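Local coordinates for cupin domain protein (Microcystis aeruginosa DIANCHI905, PDB 5ZBF) that probably acts as a cupin-superfamily isomerase in making the Choi moiety of aeruginosins, and binds iron(II) and 4-hydroxyphenylpyruvic acid, at residues Asp26-Lys39 and Val87-Arg101. Residues are numbered along the deposited sequence; the frame is centred on the assembly and turned at random.
Sequences DTIFQLSVIAPNAK and VNPLSEPMIGFDLKR. With ENO (3-(4-hydroxy-phenyl)pyruvic acid), chain B.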
loop_
_atom_site.group_PDB
_atom_site.type_symbol
_atom_site.label_atom_id
_atom_site.label_comp_id
_atom_site.label_asym_id
_atom_site.label_seq_id
_atom_site.Cartn_x
_atom_site.Cartn_y
_atom_site.Cartn_z
ATOM N N ASP A 26 -9.870 -4.118 -10.312
ATOM C CA ASP A 26 -9.553 -5.532 -10.071
ATOM C C ASP A 26 -8.539 -5.741 -8.947
ATOM O O ASP A 26 -8.103 -6.871 -8.701
ATOM C CB ASP A 26 -9.078 -6.211 -11.359
ATOM C CG ASP A 26 -10.158 -6.271 -12.416
ATOM O OD1 ASP A 26 -11.351 -6.388 -12.063
ATOM O OD2 ASP A 26 -9.810 -6.206 -13.610
ATOM N N THR A 27 -8.178 -4.656 -8.264
ATOM C CA THR A 27 -7.314 -4.718 -7.104
ATOM C C THR A 27 -8.115 -4.353 -5.854
ATOM O O THR A 27 -8.899 -3.404 -5.862
ATOM C CB THR A 27 -6.147 -3.726 -7.252
ATOM O OG1 THR A 27 -5.492 -3.957 -8.501
ATOM C CG2 THR A 27 -5.144 -3.864 -6.113
ATOM N N ILE A 28 -7.927 -5.132 -4.796
ATOM C CA ILE A 28 -8.435 -4.788 -3.475
ATOM C C ILE A 28 -7.290 -4.226 -2.641
ATOM O O ILE A 28 -6.227 -4.846 -2.533
ATOM C CB ILE A 28 -9.019 -6.026 -2.771
ATOM C CG1 ILE A 28 -10.234 -6.556 -3.537
ATOM C CG2 ILE A 28 -9.395 -5.700 -1.334
ATOM C CD1 ILE A 28 -10.482 -8.030 -3.306
ATOM N N PHE A 29 -7.508 -3.050 -2.064
ATOM C CA PHE A 29 -6.578 -2.459 -1.118
ATOM C C PHE A 29 -7.250 -2.495 0.243
ATOM O O PHE A 29 -8.421 -2.121 0.361
ATOM C CB PHE A 29 -6.266 -1.009 -1.512
ATOM C CG PHE A 29 -5.389 -0.275 -0.523
ATOM C CD1 PHE A 29 -4.017 -0.198 -0.714
ATOM C CD2 PHE A 29 -5.933 0.329 0.611
ATOM C CE1 PHE A 29 -3.205 0.457 0.198
ATOM C CE2 PHE A 29 -5.127 0.972 1.531
ATOM C CZ PHE A 29 -3.759 1.066 1.312
ATOM N N GLN A 30 -6.525 -2.925 1.264
ATOM C CA GLN A 30 -7.067 -2.884 2.621
ATOM C C GLN A 30 -6.108 -2.320 3.648
ATOM O O GLN A 30 -4.914 -2.569 3.602
ATOM C CB GLN A 30 -7.566 -4.272 3.052
ATOM C CG GLN A 30 -6.503 -5.349 3.063
ATOM C CD GLN A 30 -7.075 -6.765 3.120
ATOM O OE1 GLN A 30 -8.150 -7.033 2.600
ATOM N NE2 GLN A 30 -6.339 -7.670 3.734
ATOM N N LEU A 31 -6.650 -1.533 4.575
ATOM C CA LEU A 31 -5.925 -1.144 5.767
ATOM C C LEU A 31 -6.298 -2.154 6.849
ATOM O O LEU A 31 -7.477 -2.500 6.987
ATOM C CB LEU A 31 -6.316 0.272 6.207
ATOM C CG LEU A 31 -6.001 1.439 5.280
ATOM C CD1 LEU A 31 -6.669 2.712 5.783
ATOM C CD2 LEU A 31 -4.499 1.624 5.150
ATOM N N SER A 32 -5.288 -2.623 7.574
ATOM C CA SER A 32 -5.420 -3.696 8.567
ATOM C C SER A 32 -5.061 -3.224 9.966
ATOM O O SER A 32 -4.143 -2.428 10.133
ATOM C CB SER A 32 -4.462 -4.841 8.221
ATOM O OG SER A 32 -4.914 -5.582 7.105
ATOM N N VAL A 33 -5.769 -3.747 10.966
ATOM C CA VAL A 33 -5.375 -3.608 12.349
ATOM C C VAL A 33 -5.375 -5.027 12.922
ATOM O O VAL A 33 -6.433 -5.672 13.011
ATOM C CB VAL A 33 -6.321 -2.709 13.165
ATOM C CG1 VAL A 33 -5.789 -2.559 14.584
ATOM C CG2 VAL A 33 -6.482 -1.346 12.492
ATOM N N ILE A 34 -4.190 -5.498 13.286
ATOM C CA ILE A 34 -4.007 -6.823 13.877
ATOM C C ILE A 34 -3.752 -6.681 15.381
ATOM O O ILE A 34 -2.853 -5.951 15.815
ATOM C CB ILE A 34 -2.858 -7.603 13.205
ATOM C CG1 ILE A 34 -3.180 -7.857 11.723
ATOM C CG2 ILE A 34 -2.588 -8.919 13.932
ATOM C CD1 ILE A 34 -2.101 -8.607 10.976
ATOM N N ALA A 35 -4.535 -7.413 16.175
ATOM C CA ALA A 35 -4.493 -7.284 17.626
ATOM C C ALA A 35 -3.122 -7.619 18.223
ATOM O O ALA A 35 -2.376 -8.427 17.664
ATOM C CB ALA A 35 -5.550 -8.182 18.251
ATOM N N PRO A 36 -2.803 -7.026 19.384
ATOM C CA PRO A 36 -1.614 -7.419 20.123
ATOM C C PRO A 36 -1.474 -8.937 20.244
ATOM O O PRO A 36 -2.463 -9.643 20.478
ATOM C CB PRO A 36 -1.834 -6.768 21.494
ATOM C CG PRO A 36 -2.640 -5.553 21.194
ATOM C CD PRO A 36 -3.551 -5.955 20.074
ATOM N N ASN A 37 -0.259 -9.419 20.022
ATOM C CA ASN A 37 0.106 -10.816 20.212
ATOM C C ASN A 37 -0.657 -11.832 19.342
ATOM O O ASN A 37 -0.588 -13.024 19.598
ATOM C CB ASN A 37 -0.025 -11.182 21.692
ATOM C CG ASN A 37 0.739 -10.228 22.603
ATOM O OD1 ASN A 37 1.969 -10.261 22.670
ATOM N ND2 ASN A 37 0.011 -9.373 23.303
ATOM N N ALA A 38 -1.347 -11.366 18.305
ATOM C CA ALA A 38 -2.162 -12.238 17.468
ATOM C C ALA A 38 -1.339 -13.297 16.740
ATOM O O ALA A 38 -0.258 -13.004 16.231
ATOM C CB ALA A 38 -2.938 -11.418 16.454
ATOM N N LYS A 39 -1.872 -14.523 16.717
ATOM C CA LYS A 39 -1.460 -15.563 15.780
ATOM C C LYS A 39 -2.492 -15.662 14.673
ATOM O O LYS A 39 -3.677 -15.863 14.942
ATOM C CB LYS A 39 -1.358 -16.926 16.464
ATOM C CG LYS A 39 -0.201 -17.051 17.429
ATOM C CD LYS A 39 -0.290 -18.307 18.270
ATOM C CE LYS A 39 -0.286 -19.569 17.436
ATOM N NZ LYS A 39 -0.197 -20.767 18.309
ATOM N N VAL A 87 2.414 -13.693 12.696
ATOM C CA VAL A 87 2.317 -13.449 14.127
ATOM C C VAL A 87 2.648 -11.983 14.380
ATOM O O VAL A 87 3.595 -11.447 13.816
ATOM C CB VAL A 87 3.299 -14.325 14.933
ATOM C CG1 VAL A 87 3.379 -13.869 16.390
ATOM C CG2 VAL A 87 2.901 -15.794 14.826
ATOM N N ASN A 88 1.858 -11.335 15.219
ATOM C CA ASN A 88 2.229 -10.031 15.750
ATOM C C ASN A 88 3.094 -10.265 16.994
ATOM O O ASN A 88 2.574 -10.712 18.031
ATOM C CB ASN A 88 0.987 -9.216 16.087
ATOM C CG ASN A 88 1.320 -7.871 16.715
ATOM O OD1 ASN A 88 2.489 -7.518 16.870
ATOM N ND2 ASN A 88 0.296 -7.126 17.091
ATOM N N PRO A 89 4.407 -9.969 16.907
ATOM C CA PRO A 89 5.325 -10.260 18.014
ATOM C C PRO A 89 5.262 -9.250 19.169
ATOM O O PRO A 89 5.940 -9.445 20.188
ATOM C CB PRO A 89 6.699 -10.177 17.340
ATOM C CG PRO A 89 6.507 -9.118 16.318
ATOM C CD PRO A 89 5.126 -9.337 15.771
ATOM N N LEU A 90 4.472 -8.180 19.007
ATOM C CA LEU A 90 4.377 -7.131 20.011
ATOM C C LEU A 90 3.051 -7.133 20.758
ATOM O O LEU A 90 2.035 -7.640 20.261
ATOM C CB LEU A 90 4.539 -5.755 19.352
ATOM C CG LEU A 90 5.759 -5.474 18.484
ATOM C CD1 LEU A 90 5.738 -4.000 18.109
ATOM C CD2 LEU A 90 7.055 -5.818 19.205
ATOM N N SER A 91 3.064 -6.503 21.933
ATOM C CA SER A 91 1.845 -6.279 22.706
ATOM C C SER A 91 1.156 -4.964 22.306
ATOM O O SER A 91 0.316 -4.442 23.038
ATOM C CB SER A 91 2.164 -6.296 24.203
ATOM O OG SER A 91 2.781 -7.521 24.570
ATOM N N GLU A 92 1.511 -4.436 21.134
ATOM C CA GLU A 92 0.869 -3.273 20.534
ATOM C C GLU A 92 0.190 -3.751 19.247
ATOM O O GLU A 92 0.682 -4.696 18.618
ATOM C CB GLU A 92 1.923 -2.224 20.174
ATOM C CG GLU A 92 2.610 -1.566 21.362
ATOM C CD GLU A 92 1.707 -0.625 22.126
ATOM O OE1 GLU A 92 1.896 -0.497 23.349
ATOM O OE2 GLU A 92 0.807 -0.015 21.515
ATOM N N PRO A 93 -0.923 -3.110 18.840
ATOM C CA PRO A 93 -1.514 -3.479 17.548
ATOM C C PRO A 93 -0.547 -3.257 16.398
ATOM O O PRO A 93 0.339 -2.411 16.489
ATOM C CB PRO A 93 -2.714 -2.531 17.407
ATOM C CG PRO A 93 -2.427 -1.396 18.333
ATOM C CD PRO A 93 -1.615 -1.964 19.457
ATOM N N MET A 94 -0.710 -4.040 15.340
ATOM C CA MET A 94 0.009 -3.808 14.090
ATOM C C MET A 94 -0.977 -3.119 13.145
ATOM O O MET A 94 -2.078 -3.634 12.886
ATOM C CB MET A 94 0.496 -5.138 13.510
ATOM C CG MET A 94 1.447 -5.073 12.302
ATOM S SD MET A 94 0.717 -4.431 10.781
ATOM C CE MET A 94 -0.636 -5.570 10.593
ATOM N N ILE A 95 -0.614 -1.928 12.680
ATOM C CA ILE A 95 -1.398 -1.251 11.656
ATOM C C ILE A 95 -0.650 -1.415 10.336
ATOM O O ILE A 95 0.526 -1.067 10.260
ATOM C CB ILE A 95 -1.597 0.246 11.971
ATOM C CG1 ILE A 95 -2.114 0.486 13.414
ATOM C CG2 ILE A 95 -2.515 0.875 10.930
ATOM C CD1 ILE A 95 -3.391 -0.209 13.778
ATOM N N GLY A 96 -1.313 -1.964 9.312
ATOM C CA GLY A 96 -0.669 -2.212 8.019
ATOM C C GLY A 96 -1.593 -2.057 6.837
ATOM O O GLY A 96 -2.728 -1.627 6.981
ATOM N N PHE A 97 -1.084 -2.370 5.644
ATOM C CA PHE A 97 -1.953 -2.455 4.477
ATOM C C PHE A 97 -1.552 -3.648 3.647
ATOM O O PHE A 97 -0.429 -4.144 3.776
ATOM C CB PHE A 97 -1.930 -1.178 3.626
ATOM C CG PHE A 97 -0.643 -0.949 2.869
ATOM C CD1 PHE A 97 -0.473 -1.427 1.576
ATOM C CD2 PHE A 97 0.377 -0.222 3.440
ATOM C CE1 PHE A 97 0.701 -1.192 0.875
ATOM C CE2 PHE A 97 1.543 0.025 2.751
ATOM C CZ PHE A 97 1.714 -0.463 1.464
ATOM N N ASP A 98 -2.497 -4.114 2.831
ATOM C CA ASP A 98 -2.256 -5.157 1.826
ATOM C C ASP A 98 -2.944 -4.783 0.525
ATOM O O ASP A 98 -3.935 -4.050 0.533
ATOM C CB ASP A 98 -2.845 -6.518 2.228
ATOM C CG ASP A 98 -2.529 -6.918 3.646
ATOM O OD1 ASP A 98 -3.428 -6.790 4.505
ATOM O OD2 ASP A 98 -1.404 -7.393 3.890
ATOM N N LEU A 99 -2.442 -5.330 -0.578
ATOM C CA LEU A 99 -3.115 -5.270 -1.860
ATOM C C LEU A 99 -3.221 -6.687 -2.359
ATOM O O LEU A 99 -2.285 -7.463 -2.209
ATOM C CB LEU A 99 -2.324 -4.455 -2.878
ATOM C CG LEU A 99 -2.303 -2.962 -2.632
ATOM C CD1 LEU A 99 -1.083 -2.612 -1.796
ATOM C CD2 LEU A 99 -2.312 -2.199 -3.947
ATOM N N LYS A 100 -4.377 -7.014 -2.928
ATOM C CA LYS A 100 -4.636 -8.340 -3.468
ATOM C C LYS A 100 -5.206 -8.225 -4.873
ATOM O O LYS A 100 -6.053 -7.369 -5.143
ATOM C CB LYS A 100 -5.574 -9.124 -2.550
ATOM C CG LYS A 100 -4.909 -9.532 -1.247
ATOM C CD LYS A 100 -5.913 -9.917 -0.180
ATOM C CE LYS A 100 -6.668 -11.174 -0.542
ATOM N NZ LYS A 100 -7.414 -11.675 0.647
ATOM N N ARG A 101 -4.734 -9.100 -5.761
ATOM C CA ARG A 101 -5.057 -9.024 -7.179
ATOM C C ARG A 101 -4.737 -10.365 -7.811
ATOM O O ARG A 101 -3.717 -10.968 -7.472
ATOM C CB ARG A 101 -4.200 -7.944 -7.836
ATOM C CG ARG A 101 -4.482 -7.729 -9.301
ATOM C CD ARG A 101 -3.422 -6.862 -9.939
ATOM N NE ARG A 101 -3.680 -6.728 -11.362
ATOM C CZ ARG A 101 -4.599 -5.925 -11.898
ATOM N NH1 ARG A 101 -4.738 -5.890 -13.214
ATOM N NH2 ARG A 101 -5.373 -5.156 -11.136
HETATM O O4 ENO B . -3.147 -12.424 4.192
HETATM C C9 ENO B . -5.697 -12.815 7.687
HETATM C C8 ENO B . -6.068 -13.973 8.371
HETATM C C7 ENO B . -5.251 -15.105 8.334
HETATM C C6 ENO B . -4.060 -15.068 7.613
HETATM C C5 ENO B . -3.690 -13.911 6.930
HETATM C C4 ENO B . -4.503 -12.779 6.964
HETATM O O3 ENO B . -5.609 -16.242 8.998
HETATM C C3 ENO B . -4.082 -11.536 6.203
HETATM C C2 ENO B . -4.117 -11.871 4.720
HETATM C C1 ENO B . -5.306 -11.574 3.915
HETATM O O2 ENO B . -6.178 -10.763 4.325
HETATM O O1 ENO B . -5.423 -12.155 2.812
HETATM O O HOH W 1 -7.552 -3.254 -12.027
HETATM O O HOH W 2 -2.130 -6.704 6.807
#
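Gln30 and Asp98 face each other as a hydrogen-bonded antiparallel pair, and in the Asp98 conformer described their side chains meet as well: Gln30 NE2 gives a nearly straight bond to Asp98 OD1 (3.1 Å, 165°), approaching from above the carboxylate plane. The same NE2 also donates to O2 of the bound 4-hydroxyphenylpyruvate, at 3.2 Å. With chi1 at 60°, CG of Gln30 sits between its backbone N and carbonyl carbon, and from there the chain runs out extended to the ligand. Two residues on from Asp98, Lys100 NZ takes the other carboxylate oxygen, O1, at 3.0 Å, so both arms hold one anionic group. Behind Gln30, a water bonded to Ser32 OG, likewise in one of two conformers, donates to Asp98 OD1 and may steady the carboxylate that in turn holds the Gln30 amide. Farther along this face Met94 CE presses tightly on Ile34 CD1 (3.4 Å).

The reverse face is apolar: the Phe29 and Phe97 rings lie nearly parallel but slid apart, centroids 5.5 Å from each other, and Phe160 meets both. At one end the extended Arg101 brings NH2 to Thr27 OG1 (2.9 Å), while its NE pairs with Glu210. Beyond the other end Asn88 OD1 accepts from Leu90 N in an Asx turn, while ND2 donates to Glu92 O of its own loop and to Ala35 O of the other. Strands 27-34 and 94-101 are thus neighbours in the cupin beta-barrel, one face lining the 4-hydroxyphenylpyruvate pocket beside the iron.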